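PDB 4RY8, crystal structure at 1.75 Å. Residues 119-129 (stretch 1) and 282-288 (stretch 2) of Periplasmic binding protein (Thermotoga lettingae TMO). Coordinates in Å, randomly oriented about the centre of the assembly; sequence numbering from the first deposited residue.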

# COMPACT_ATOMS: atom_id res chain seq x y z
N LEU C 119 5.37 4.27 3.14
CA LEU C 119 3.96 4.13 3.38
C LEU C 119 3.52 2.72 2.94
O LEU C 119 2.84 2.02 3.65
CB LEU C 119 3.20 5.20 2.64
CG LEU C 119 3.41 6.61 3.19
CD1 LEU C 119 2.68 7.65 2.38
CD2 LEU C 119 3.00 6.66 4.65
N LEU C 120 3.93 2.26 1.78
CA LEU C 120 3.60 0.89 1.44
C LEU C 120 4.20 -0.15 2.40
O LEU C 120 3.51 -1.10 2.77
CB LEU C 120 4.02 0.57 -0.01
CG LEU C 120 3.62 -0.82 -0.50
CD1 LEU C 120 2.14 -1.09 -0.54
CD2 LEU C 120 4.17 -1.02 -1.91
N ILE C 121 5.47 0.02 2.79
CA ILE C 121 6.16 -0.87 3.71
C ILE C 121 5.35 -0.97 5.00
O ILE C 121 5.12 -2.04 5.49
CB ILE C 121 7.60 -0.41 4.10
CG1 ILE C 121 8.61 -0.49 2.96
CG2 ILE C 121 8.12 -1.26 5.27
CD1 ILE C 121 9.98 0.07 3.35
N GLY C 122 4.99 0.18 5.58
CA GLY C 122 4.26 0.19 6.85
C GLY C 122 2.88 -0.48 6.80
O GLY C 122 2.49 -1.15 7.74
N TYR C 123 2.22 -0.34 5.66
CA TYR C 123 0.97 -0.97 5.37
C TYR C 123 1.19 -2.47 5.14
O TYR C 123 0.51 -3.30 5.72
CB TYR C 123 0.33 -0.39 4.10
CG TYR C 123 -0.96 -1.11 3.85
CD1 TYR C 123 -1.98 -0.99 4.77
CD2 TYR C 123 -1.11 -2.04 2.79
CE1 TYR C 123 -3.15 -1.69 4.62
CE2 TYR C 123 -2.31 -2.74 2.63
CZ TYR C 123 -3.33 -2.55 3.57
OH TYR C 123 -4.54 -3.22 3.51
N LEU C 124 2.17 -2.82 4.35
CA LEU C 124 2.31 -4.26 4.04
C LEU C 124 2.65 -5.06 5.28
O LEU C 124 2.06 -6.13 5.52
CB LEU C 124 3.35 -4.52 2.97
CG LEU C 124 3.07 -4.10 1.53
CD1 LEU C 124 4.33 -4.38 0.71
CD2 LEU C 124 1.85 -4.77 0.92
N ILE C 125 3.58 -4.58 6.09
CA ILE C 125 3.99 -5.39 7.24
C ILE C 125 2.91 -5.37 8.29
O ILE C 125 2.67 -6.41 8.92
CB ILE C 125 5.41 -5.05 7.81
CG1 ILE C 125 5.86 -6.12 8.78
CG2 ILE C 125 5.36 -3.65 8.52
CD1 ILE C 125 6.21 -7.49 8.21
N SER C 126 2.31 -4.20 8.56
CA SER C 126 1.26 -4.13 9.58
C SER C 126 0.01 -5.00 9.24
O SER C 126 -0.50 -5.70 10.12
CB SER C 126 0.86 -2.64 9.97
OG SER C 126 2.00 -1.83 10.15
N LYS C 127 -0.45 -4.95 7.99
CA LYS C 127 -1.53 -5.83 7.49
C LYS C 127 -1.16 -7.32 7.57
O LYS C 127 -2.03 -8.12 7.87
CB LYS C 127 -1.88 -5.56 6.03
CG LYS C 127 -2.61 -6.76 5.39
CD LYS C 127 -3.02 -6.55 3.97
CE LYS C 127 -1.94 -6.92 3.00
NZ LYS C 127 -2.24 -6.39 1.65
N GLN C 128 0.11 -7.66 7.34
CA GLN C 128 0.54 -9.08 7.38
C GLN C 128 0.35 -9.61 8.81
O GLN C 128 -0.16 -10.68 9.03
CB GLN C 128 1.99 -9.18 6.97
CG GLN C 128 2.53 -10.59 6.89
CD GLN C 128 2.06 -11.25 5.65
OE1 GLN C 128 1.23 -10.69 4.93
NE2 GLN C 128 2.60 -12.43 5.37
N LEU C 129 0.72 -8.79 9.80
CA LEU C 129 0.50 -9.15 11.17
C LEU C 129 -1.02 -9.32 11.42
O LEU C 129 -1.45 -10.29 12.04
CB LEU C 129 1.12 -8.08 12.12
CG LEU C 129 1.06 -8.35 13.63
CD1 LEU C 129 2.01 -7.43 14.37
CD2 LEU C 129 -0.33 -8.16 14.19
N GLU C 282 10.80 -0.24 -4.84
CA GLU C 282 9.63 -1.09 -4.57
C GLU C 282 9.95 -2.16 -3.51
O GLU C 282 10.78 -3.04 -3.69
CB GLU C 282 9.13 -1.73 -5.89
CG GLU C 282 7.72 -2.29 -5.89
CD GLU C 282 7.47 -3.20 -7.10
OE1 GLU C 282 7.80 -2.82 -8.25
OE2 GLU C 282 6.95 -4.32 -6.89
N PRO C 283 9.27 -2.14 -2.38
CA PRO C 283 9.59 -3.09 -1.32
C PRO C 283 8.83 -4.36 -1.44
O PRO C 283 7.75 -4.36 -2.02
CB PRO C 283 9.06 -2.40 -0.06
CG PRO C 283 7.85 -1.71 -0.60
CD PRO C 283 8.20 -1.20 -1.97
N GLN C 284 9.33 -5.41 -0.81
CA GLN C 284 8.76 -6.75 -1.02
C GLN C 284 8.53 -7.44 0.28
O GLN C 284 9.42 -7.46 1.12
CB GLN C 284 9.73 -7.67 -1.79
CG GLN C 284 10.37 -7.09 -3.04
CD GLN C 284 9.37 -6.76 -4.13
OE1 GLN C 284 8.38 -7.45 -4.31
NE2 GLN C 284 9.65 -5.67 -4.87
N LEU C 285 7.39 -8.11 0.38
CA LEU C 285 7.10 -9.08 1.44
C LEU C 285 7.96 -10.35 1.31
O LEU C 285 8.03 -11.01 0.25
CB LEU C 285 5.60 -9.44 1.47
CG LEU C 285 5.07 -10.41 2.55
CD1 LEU C 285 5.22 -9.87 3.97
CD2 LEU C 285 3.60 -10.74 2.27
N ILE C 286 8.63 -10.68 2.40
CA ILE C 286 9.54 -11.82 2.45
C ILE C 286 9.19 -12.62 3.70
O ILE C 286 9.51 -12.20 4.79
CB ILE C 286 11.02 -11.35 2.51
CG1 ILE C 286 11.35 -10.54 1.24
CG2 ILE C 286 11.92 -12.59 2.61
CD1 ILE C 286 12.49 -9.57 1.38
N THR C 287 8.55 -13.77 3.54
CA THR C 287 8.17 -14.58 4.70
C THR C 287 9.24 -15.64 5.05
O THR C 287 10.01 -16.07 4.19
CB THR C 287 6.79 -15.25 4.50
OG1 THR C 287 6.92 -16.32 3.57
CG2 THR C 287 5.75 -14.27 3.97
N ARG C 288 9.28 -16.02 6.33
CA ARG C 288 10.17 -17.08 6.78
C ARG C 288 9.89 -18.36 5.99
O ARG C 288 10.81 -19.10 5.64
CB ARG C 288 9.97 -17.34 8.28
CG ARG C 288 10.66 -18.60 8.75
CD ARG C 288 10.65 -18.81 10.25
NE ARG C 288 11.65 -19.81 10.59
CZ ARG C 288 11.54 -21.11 10.34
NH1 ARG C 288 10.46 -21.61 9.77
NH2 ARG C 288 12.52 -21.91 10.68

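Residues 119-129 lie wholly within a longer helix, and the i to i-4 backbone bonds that fall inside the stretch are regular: Leu124 N donates to Leu120 O at 2.7 Å, Ile125 N to Ile121 O at 3.0 Å, and Gln128 N to Leu124 O at 3.1 Å. The second stretch enters as a loop at Glu282 and Pro283, runs as a strand from Gln284 to Thr287, and turns into a helix at Arg288. Two CA pairs fix the register: Ile121 CA lies 6.5 Å from Pro283 CA, and Leu124 CA lies 7.3 Å from Leu285 CA. No hydrogen bond crosses between the stretches. Within the stretch, the N atoms of residues 123-129 bond to the O atoms of residues 119-125; between the stretches, packing alone is found, and it buries 316 Å² summed over both sides.

The helical periodicity selects the contact face. Leu120, Leu124 and Gln128, spaced four residues apart, all direct their CA-to-CB bonds toward the second stretch, whereas Gly122 and Ser126 make no contact with it; there, Ser126 OG donates to Gly122 O at 2.6 Å, so the hydroxyl is satisfied within the helix. On the strand, the alternation of an extended chain does the sorting: Leu285 points toward the helix, Gln284 points away, and Ile286 is out of reach.

Pro283 anchors one end of the contact, with 72 Å² covered by the helix. Its CB lies 3.6 Å from Ile121 CG1, and its CG lies 4.0 Å from Leu120 CD2. A compact ring suits this site because adjacent carbons meet two different helix residues without any polar side-chain group needing a partner. Leu120 (chi1 t, chi2 p) and Ile121 (chi1 m, chi2 t) supply the apolar atoms opposite it. Leu124 continues the face, its CD1 passing 4.4 Å from Pro283 O, a distant van der Waals approach.

At the other end, Gln128 loses 52 Å² to the second stretch. Its OE1 lies 3.6 Å from Leu285 CD2, and its NE2 lies 3.9 Å from Thr287 CG2. Both are polar-to-methyl contacts, so the amide contributes packing here. Its long t, p side chain carries the terminal group out to both residues, while Leu285, with 68 Å² covered, presents a branched apolar end. Thr287 occupies the N-cap position: its methyl CG2 packs against Gln128, while its OG1 caps a backbone N just past the stretch.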